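Local coordinates for protein indole-3-acetic acid-amido synthetase GH3.15 (Arabidopsis thaliana, PDB 6E1Q) that conjugates glutamine, and possibly cysteine, to the auxin precursor indole-3-butyric acid and to the herbicide 2,4-DB by ATP-dependent adenylation, at residues 217-222 with 554-559; 305-310 with 443-448. All blocks are in the same frame, centred on the assembly; numbering follows the deposited sequence.

Contact 1: residues 217-222 with 554-559; sequences APFASS and QYKTPR. With CFA ((2,4-dichlorophenoxy)acetic acid), chain C.
Phe219 pushes its ring against the backbone of Gln554 and Tyr555 and beside the side chain of Lys556, joining the N-terminal domain of this GH3 enzyme, a member of the ANL adenylating superfamily, to a loop of its C-terminal domain. The van der Waals part is carried by the ring. Gln554 C lies at the ring edge, near its plane, 3.7 Å from Phe219 CE2, and Tyr555 O approaches the same carbon obliquely. The ring's own neighbour Pro218 lays CB over the centre of one face, 3.8 Å above the plane. Lys556 crosses the ring at about a right angle: CG stands near Phe219 CE2, the chain bends at chi4 (-125°), and NZ ends 3.8 Å from Phe219 CE1. The Lys556 side chain also comes within about 4 Å of that of Ser98, an ATP-binding residue.

The polar links run through water. One water bonds to Ser221 OG and donates to Tyr555 O (2.8 Å); a second accepts from Thr557 N and meets Ser221 OG only weakly. The amide of Gln554 turns elsewhere, to Ser551 OG and the carbonyl of Thr96.

Within 217-222, Ser222 N donates to Phe219 O, and Phe219 N returns a bond to Ser222 OG (2.9 Å, N-H...O angle 144°), a reciprocal pairing at the start of helix 220-243. Just before it, the chain borders the pocket of one bound (2,4-dichlorophenoxy)acetic acid: Ala217 O sits 3.2 Å from the ring carbon C3', and Pro218 CG meets the chlorine CL4 at 3.3 Å.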
ATOM      1  N   ALA A 217      -2.371   2.666  -9.095  1.00 32.55           N
ATOM      2  CA  ALA A 217      -1.102   2.958  -8.446  1.00 31.97           C
ATOM      3  C   ALA A 217      -1.052   2.142  -7.173  1.00 27.27           C
ATOM      4  O   ALA A 217      -2.084   1.658  -6.703  1.00 34.40           O
ATOM      5  CB  ALA A 217      -0.958   4.459  -8.146  1.00 26.98           C
ATOM      6  N   PRO A 218       0.129   1.973  -6.580  1.00 30.76           N
ATOM      7  CA  PRO A 218       0.178   1.194  -5.331  1.00 26.89           C
ATOM      8  C   PRO A 218      -0.727   1.747  -4.234  1.00 31.57           C
ATOM      9  O   PRO A 218      -1.522   0.993  -3.653  1.00 27.31           O
ATOM     10  CB  PRO A 218       1.664   1.247  -4.944  1.00 28.60           C
ATOM     11  CG  PRO A 218       2.389   1.520  -6.243  1.00 38.21           C
ATOM     12  CD  PRO A 218       1.470   2.410  -7.030  1.00 25.51           C
ATOM     13  N   PHE A 219      -0.646   3.042  -3.941  1.00 27.36           N
ATOM     14  CA  PHE A 219      -1.350   3.640  -2.809  1.00 31.89           C
ATOM     15  C   PHE A 219      -2.178   4.849  -3.233  1.00 32.30           C
ATOM     16  O   PHE A 219      -1.873   5.516  -4.224  1.00 29.80           O
ATOM     17  CB  PHE A 219      -0.372   4.109  -1.730  1.00 28.67           C
ATOM     18  CG  PHE A 219       0.796   3.191  -1.513  1.00 32.77           C
ATOM     19  CD1 PHE A 219       0.602   1.859  -1.194  1.00 32.96           C
ATOM     20  CD2 PHE A 219       2.094   3.679  -1.575  1.00 40.87           C
ATOM     21  CE1 PHE A 219       1.681   1.015  -0.966  1.00 35.68           C
ATOM     22  CE2 PHE A 219       3.187   2.841  -1.345  1.00 33.57           C
ATOM     23  CZ  PHE A 219       2.979   1.512  -1.042  1.00 35.58           C
ATOM     24  N   ALA A 220      -3.201   5.162  -2.423  1.00 27.04           N
ATOM     25  CA  ALA A 220      -3.924   6.425  -2.587  1.00 26.04           C
ATOM     26  C   ALA A 220      -2.965   7.615  -2.678  1.00 31.42           C
ATOM     27  O   ALA A 220      -3.116   8.481  -3.544  1.00 28.86           O
ATOM     28  CB  ALA A 220      -4.908   6.625  -1.430  1.00 23.65           C
ATOM     29  N   SER A 221      -1.955   7.668  -1.805  1.00 28.62           N
ATOM     30  CA  SER A 221      -1.060   8.816  -1.814  1.00 28.02           C
ATOM     31  C   SER A 221      -0.175   8.845  -3.052  1.00 39.93           C
ATOM     32  O   SER A 221       0.344   9.916  -3.400  1.00 32.36           O
ATOM     33  CB  SER A 221      -0.207   8.833  -0.535  1.00 33.01           C
ATOM     34  OG  SER A 221       0.476   7.611  -0.331  1.00 34.46           O
ATOM     35  N   SER A 222      -0.011   7.703  -3.733  1.00 36.41           N
ATOM     36  CA  SER A 222       0.798   7.670  -4.950  1.00 37.41           C
ATOM     37  C   SER A 222       0.257   8.618  -6.000  1.00 34.57           C
ATOM     38  O   SER A 222       1.032   9.204  -6.763  1.00 37.37           O
ATOM     39  CB  SER A 222       0.866   6.248  -5.533  1.00 38.53           C
ATOM     40  OG  SER A 222       1.122   5.285  -4.524  1.00 33.08           O
ATOM     41  N   GLN A 554       7.395   2.602  -3.223  1.00 34.37           N
ATOM     42  CA  GLN A 554       6.932   2.055  -1.964  1.00 36.10           C
ATOM     43  C   GLN A 554       6.891   3.111  -0.874  1.00 35.79           C
ATOM     44  O   GLN A 554       6.587   2.787   0.274  1.00 35.79           O
ATOM     45  CB  GLN A 554       7.817   0.874  -1.553  1.00 40.38           C
ATOM     46  CG  GLN A 554       7.592  -0.386  -2.405  1.00 47.00           C
ATOM     47  CD  GLN A 554       8.713  -1.429  -2.273  1.00 59.84           C
ATOM     48  OE1 GLN A 554       9.894  -1.122  -2.444  1.00 65.29           O
ATOM     49  NE2 GLN A 554       8.335  -2.667  -1.979  1.00 64.04           N
ATOM     50  N   TYR A 555       7.173   4.372  -1.205  1.00 32.51           N
ATOM     51  CA  TYR A 555       7.236   5.392  -0.163  1.00 32.23           C
ATOM     52  C   TYR A 555       5.852   5.666   0.416  1.00 32.98           C
ATOM     53  O   TYR A 555       4.876   5.845  -0.322  1.00 29.62           O
ATOM     54  CB  TYR A 555       7.835   6.695  -0.694  1.00 29.73           C
ATOM     55  CG  TYR A 555       7.886   7.758   0.383  1.00 28.32           C
ATOM     56  CD1 TYR A 555       8.993   7.860   1.231  1.00 30.57           C
ATOM     57  CD2 TYR A 555       6.819   8.635   0.578  1.00 25.35           C
ATOM     58  CE1 TYR A 555       9.039   8.828   2.243  1.00 32.02           C
ATOM     59  CE2 TYR A 555       6.857   9.599   1.581  1.00 28.29           C
ATOM     60  CZ  TYR A 555       7.974   9.691   2.411  1.00 29.75           C
ATOM     61  OH  TYR A 555       8.023  10.651   3.416  1.00 29.01           O
ATOM     62  N   LYS A 556       5.777   5.709   1.746  1.00 28.18           N
ATOM     63  CA  LYS A 556       4.612   6.200   2.463  1.00 28.10           C
ATOM     64  C   LYS A 556       5.084   7.209   3.490  1.00 31.42           C
ATOM     65  O   LYS A 556       6.153   7.049   4.083  1.00 29.11           O
ATOM     66  CB  LYS A 556       3.847   5.077   3.191  1.00 32.39           C
ATOM     67  CG  LYS A 556       3.834   3.732   2.495  1.00 36.92           C
ATOM     68  CD  LYS A 556       3.120   2.706   3.368  1.00 35.93           C
ATOM     69  CE  LYS A 556       3.574   1.296   3.065  1.00 53.20           C
ATOM     70  NZ  LYS A 556       2.440   0.403   2.733  1.00 59.12           N
ATOM     71  N   THR A 557       4.282   8.236   3.715  1.00 24.49           N
ATOM     72  CA  THR A 557       4.610   9.156   4.794  1.00 26.48           C
ATOM     73  C   THR A 557       4.657   8.407   6.121  1.00 27.52           C
ATOM     74  O   THR A 557       3.639   7.835   6.536  1.00 31.40           O
ATOM     75  CB  THR A 557       3.596  10.294   4.864  1.00 28.38           C
ATOM     76  OG1 THR A 557       3.581  10.986   3.605  1.00 29.59           O
ATOM     77  CG2 THR A 557       3.992  11.267   5.968  1.00 23.90           C
ATOM     78  N   PRO A 558       5.807   8.330   6.786  1.00 30.49           N
ATOM     79  CA  PRO A 558       5.839   7.683   8.106  1.00 30.92           C
ATOM     80  C   PRO A 558       5.030   8.513   9.086  1.00 31.70           C
ATOM     81  O   PRO A 558       5.066   9.745   9.054  1.00 32.88           O
ATOM     82  CB  PRO A 558       7.329   7.683   8.468  1.00 29.09           C
ATOM     83  CG  PRO A 558       7.853   8.912   7.772  1.00 33.12           C
ATOM     84  CD  PRO A 558       7.064   9.039   6.482  1.00 31.67           C
ATOM     85  N   ARG A 559       4.283   7.841   9.948  1.00 32.10           N
ATOM     86  CA  ARG A 559       3.414   8.568  10.870  1.00 33.63           C
ATOM     87  C   ARG A 559       4.131   9.050  12.128  1.00 37.16           C
ATOM     88  O   ARG A 559       3.547   9.806  12.907  1.00 34.36           O
ATOM     89  CB  ARG A 559       2.219   7.706  11.244  1.00 30.77           C
ATOM     90  CG  ARG A 559       1.339   7.379  10.065  1.00 28.63           C
ATOM     91  CD  ARG A 559       1.096   8.601   9.195  1.00 26.40           C
ATOM     92  NE  ARG A 559       0.048   8.355   8.206  1.00 29.79           N
ATOM     93  CZ  ARG A 559      -0.342   9.233   7.283  1.00 34.45           C
ATOM     94  NH1 ARG A 559       0.231  10.432   7.197  1.00 28.20           N
ATOM     95  NH2 ARG A 559      -1.319   8.913   6.447  1.00 31.48           N
TER
HETATM   96  C1  CFA C 602      -4.456  -1.893 -11.486  0.84105.88           C
HETATM   97  C2  CFA C 602      -4.370  -3.021 -10.462  0.84108.59           C
HETATM   98  C1' CFA C 602      -2.654  -2.090  -9.089  0.84110.97           C
HETATM   99  C2' CFA C 602      -2.214  -1.559  -7.884  0.84116.88           C
HETATM  100  C3' CFA C 602      -0.918  -1.123  -7.769  0.84110.70           C
HETATM  101  C4' CFA C 602      -0.070  -1.211  -8.843  0.84100.39           C
HETATM  102  C5' CFA C 602      -0.484  -1.738 -10.042  0.84101.87           C
HETATM  103 CL3  CFA C 602      -3.268  -1.412  -6.452  0.84125.66          CL
HETATM  104  C6' CFA C 602      -1.779  -2.181 -10.160  0.84105.65           C
HETATM  105  O1  CFA C 602      -4.362  -2.147 -12.714  0.84109.44           O
HETATM  106  O2  CFA C 602      -4.596  -0.711 -11.094  0.84106.57           O
HETATM  107  O1' CFA C 602      -3.976  -2.534  -9.210  0.84111.30           O
HETATM  108 CL4  CFA C 602       1.587  -0.636  -8.660  0.84101.30          CL
HETATM  109  O   HOH W   1       3.029   7.900  -0.902  1.00 33.09           O
HETATM  110  O   HOH W   2       1.504   8.034   2.780  1.00 36.35           O

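Contact 2: residues 305-310 with 443-448; sequences MAQYIP and DLLKAV
Gln307 reaches across to Leu445 and Val448, and its side chain makes every close contact between these two segments. Its CG rests on Leu445 CD2 at 3.7 Å, one methylene against one methyl. Farther out, the amide is set over the helix: NE2 points to Leu445 O in a weak hydrogen bond, 3.3 Å long and bent to 123° at the hydrogen, while OE1 lies 4.0 Å from Val448 CG1. The bend at chi2 (-67°) turns the amide away from an extended course and lets the same side chain touch Leu445 with its aliphatic part and the helix carbonyl with its nitrogen.

Both ends of the amide have further partners later in the same helix. NE2 also bonds to Thr449 OG1, which itself pairs with Leu445 O, and OE1 is taken by Lys452 NZ, so the buried polar group is engaged at nitrogen and oxygen alike. Gln307 lies in a 3-10 segment that precedes helix 309-316 of the N-terminal domain; its counterpart is helix 441-452 of the C-terminal domain, and the contact thus spans the interface between the two domains. With alanine in place of Gln307, Lys452 NZ and Thr449 OG1 would probably each lose a partner, and a gap would probably open beside Leu445 CD2.

Within each segment, backbone bonds hold the turns: Tyr308 N bonds to Met305 O (3.1 Å) in the 3-10 segment, and Val448 N to Leu444 O in the helix. Leu445 and Val448 also touch Phe465 and Leu462 of strand 461-470, and Arg559 packs against Leu445.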
ATOM      1  N   MET A 305      -3.447   4.718   4.504  1.00 26.77           N
ATOM      2  CA  MET A 305      -3.848   5.361   3.260  1.00 32.25           C
ATOM      3  C   MET A 305      -5.264   5.912   3.319  1.00 34.72           C
ATOM      4  O   MET A 305      -5.628   6.732   2.466  1.00 27.43           O
ATOM      5  CB  MET A 305      -3.724   4.387   2.089  1.00 26.99           C
ATOM      6  CG  MET A 305      -2.274   4.003   1.757  1.00 29.02           C
ATOM      7  SD  MET A 305      -1.283   5.507   1.459  1.00 32.33           S
ATOM      8  CE  MET A 305       0.370   4.872   1.729  1.00 32.29           C
ATOM      9  N   ALA A 306      -6.074   5.472   4.288  1.00 28.41           N
ATOM     10  CA  ALA A 306      -7.426   6.019   4.414  1.00 32.64           C
ATOM     11  C   ALA A 306      -7.419   7.527   4.602  1.00 36.40           C
ATOM     12  O   ALA A 306      -8.417   8.186   4.288  1.00 36.74           O
ATOM     13  CB  ALA A 306      -8.172   5.356   5.581  1.00 34.11           C
ATOM     14  N   GLN A 307      -6.307   8.085   5.092  1.00 32.91           N
ATOM     15  CA  GLN A 307      -6.219   9.518   5.341  1.00 26.91           C
ATOM     16  C   GLN A 307      -6.357  10.338   4.063  1.00 34.24           C
ATOM     17  O   GLN A 307      -6.814  11.483   4.117  1.00 29.34           O
ATOM     18  CB  GLN A 307      -4.885   9.851   6.010  1.00 32.28           C
ATOM     19  CG  GLN A 307      -4.739   9.292   7.432  1.00 40.97           C
ATOM     20  CD  GLN A 307      -5.699   9.943   8.437  1.00 50.16           C
ATOM     21  OE1 GLN A 307      -5.931  11.163   8.409  1.00 46.68           O
ATOM     22  NE2 GLN A 307      -6.248   9.127   9.334  1.00 40.99           N
ATOM     23  N   TYR A 308      -5.947   9.789   2.920  1.00 27.14           N
ATOM     24  CA  TYR A 308      -5.919  10.520   1.663  1.00 29.77           C
ATOM     25  C   TYR A 308      -7.219  10.412   0.885  1.00 31.09           C
ATOM     26  O   TYR A 308      -7.335  11.011  -0.190  1.00 36.12           O
ATOM     27  CB  TYR A 308      -4.759  10.022   0.801  1.00 23.14           C
ATOM     28  CG  TYR A 308      -3.435  10.093   1.542  1.00 31.15           C
ATOM     29  CD1 TYR A 308      -2.739  11.292   1.647  1.00 23.08           C
ATOM     30  CD2 TYR A 308      -2.904   8.958   2.179  1.00 35.33           C
ATOM     31  CE1 TYR A 308      -1.530  11.358   2.362  1.00 32.75           C
ATOM     32  CE2 TYR A 308      -1.694   9.006   2.884  1.00 27.16           C
ATOM     33  CZ  TYR A 308      -1.016  10.202   2.978  1.00 32.48           C
ATOM     34  OH  TYR A 308       0.172  10.247   3.684  1.00 28.71           O
ATOM     35  N   ILE A 309      -8.189   9.668   1.400  1.00 26.78           N
ATOM     36  CA  ILE A 309      -9.425   9.462   0.650  1.00 32.86           C
ATOM     37  C   ILE A 309     -10.134  10.788   0.333  1.00 35.85           C
ATOM     38  O   ILE A 309     -10.481  10.990  -0.840  1.00 34.63           O
ATOM     39  CB  ILE A 309     -10.335   8.460   1.397  1.00 31.40           C
ATOM     40  CG1 ILE A 309      -9.766   7.048   1.308  1.00 31.10           C
ATOM     41  CG2 ILE A 309     -11.750   8.484   0.837  1.00 31.53           C
ATOM     42  CD1 ILE A 309     -10.523   6.068   2.220  1.00 35.50           C
ATOM     43  N   PRO A 310     -10.350  11.690   1.288  1.00 39.28           N
ATOM     44  CA  PRO A 310     -11.048  12.940   0.921  1.00 41.21           C
ATOM     45  C   PRO A 310     -10.350  13.717  -0.177  1.00 38.87           C
ATOM     46  O   PRO A 310     -11.010  14.233  -1.085  1.00 33.96           O
ATOM     47  CB  PRO A 310     -11.088  13.721   2.248  1.00 37.89           C
ATOM     48  CG  PRO A 310     -11.078  12.663   3.302  1.00 33.79           C
ATOM     49  CD  PRO A 310     -10.167  11.581   2.751  1.00 40.15           C
ATOM     50  N   ASP A 443      -4.249   3.829  16.439  1.00 32.82           N
ATOM     51  CA  ASP A 443      -4.893   4.763  17.366  1.00 30.59           C
ATOM     52  C   ASP A 443      -4.591   6.210  17.000  1.00 31.68           C
ATOM     53  O   ASP A 443      -5.478   7.070  17.061  1.00 33.13           O
ATOM     54  CB  ASP A 443      -4.409   4.483  18.776  1.00 31.57           C
ATOM     55  CG  ASP A 443      -4.896   3.143  19.304  1.00 46.26           C
ATOM     56  OD1 ASP A 443      -6.070   2.789  19.069  1.00 49.32           O
ATOM     57  OD2 ASP A 443      -4.102   2.467  19.978  1.00 50.47           O
ATOM     58  N   LEU A 444      -3.327   6.503  16.666  1.00 32.41           N
ATOM     59  CA  LEU A 444      -2.961   7.859  16.252  1.00 35.81           C
ATOM     60  C   LEU A 444      -3.725   8.274  14.995  1.00 30.42           C
ATOM     61  O   LEU A 444      -4.177   9.418  14.883  1.00 30.93           O
ATOM     62  CB  LEU A 444      -1.446   7.949  16.021  1.00 34.31           C
ATOM     63  CG  LEU A 444      -0.979   9.306  15.489  1.00 37.56           C
ATOM     64  CD1 LEU A 444      -1.328  10.380  16.489  1.00 27.91           C
ATOM     65  CD2 LEU A 444       0.515   9.307  15.183  1.00 39.65           C
ATOM     66  N   LEU A 445      -3.880   7.347  14.042  1.00 33.47           N
ATOM     67  CA  LEU A 445      -4.647   7.626  12.825  1.00 27.94           C
ATOM     68  C   LEU A 445      -6.109   7.940  13.143  1.00 32.24           C
ATOM     69  O   LEU A 445      -6.697   8.880  12.587  1.00 29.96           O
ATOM     70  CB  LEU A 445      -4.539   6.429  11.874  1.00 31.80           C
ATOM     71  CG  LEU A 445      -3.192   6.257  11.153  1.00 37.00           C
ATOM     72  CD1 LEU A 445      -3.042   4.860  10.536  1.00 36.21           C
ATOM     73  CD2 LEU A 445      -3.035   7.318  10.054  1.00 35.01           C
ATOM     74  N   LYS A 446      -6.729   7.149  14.022  1.00 32.39           N
ATOM     75  CA  LYS A 446      -8.121   7.433  14.352  1.00 36.81           C
ATOM     76  C   LYS A 446      -8.244   8.755  15.098  1.00 27.82           C
ATOM     77  O   LYS A 446      -9.187   9.523  14.858  1.00 31.58           O
ATOM     78  CB  LYS A 446      -8.732   6.293  15.170  1.00 40.93           C
ATOM     79  CG  LYS A 446     -10.141   6.644  15.647  1.00 54.66           C
ATOM     80  CD  LYS A 446     -10.978   5.446  16.073  1.00 68.80           C
ATOM     81  CE  LYS A 446     -12.429   5.874  16.327  1.00 70.39           C
ATOM     82  NZ  LYS A 446     -12.552   6.896  17.421  1.00 63.71           N
ATOM     83  N   ALA A 447      -7.281   9.054  15.980  1.00 25.94           N
ATOM     84  CA  ALA A 447      -7.297  10.323  16.705  1.00 30.00           C
ATOM     85  C   ALA A 447      -7.228  11.510  15.748  1.00 27.66           C
ATOM     86  O   ALA A 447      -7.982  12.477  15.884  1.00 31.08           O
ATOM     87  CB  ALA A 447      -6.131  10.370  17.692  1.00 31.68           C
ATOM     88  N   VAL A 448      -6.313  11.448  14.775  1.00 29.35           N
ATOM     89  CA  VAL A 448      -6.141  12.535  13.810  1.00 28.42           C
ATOM     90  C   VAL A 448      -7.361  12.643  12.900  1.00 23.27           C
ATOM     91  O   VAL A 448      -7.808  13.743  12.566  1.00 28.35           O
ATOM     92  CB  VAL A 448      -4.843  12.314  13.004  1.00 31.23           C
ATOM     93  CG1 VAL A 448      -4.842  13.145  11.734  1.00 26.83           C
ATOM     94  CG2 VAL A 448      -3.619  12.626  13.859  1.00 30.33           C
TER

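Overall arrangement
Contacts 1 and 2 join the N-terminal to the C-terminal domain, their centres 13 Å apart, and contact 2 is nested in sequence within the loop closed by contact 1. They touch directly: Ser221 OG lies 3.3 Å from Met305 SD, and Arg559 NH2 is 3.6 Å from Gln307 CG. Tyr308 also meets Thr557 through a weak hydrogen bond between hydroxyls. Contact 1 is the nearer to the active site, since it includes Ala217 and Pro218 of the ligand pocket and its Gln554 side chain comes about 6 Å from that of Ser329, an ATP-binding residue. In contact 2, the Leu445 side chain lies about 9 Å from that of Thr302, another ATP-binding residue.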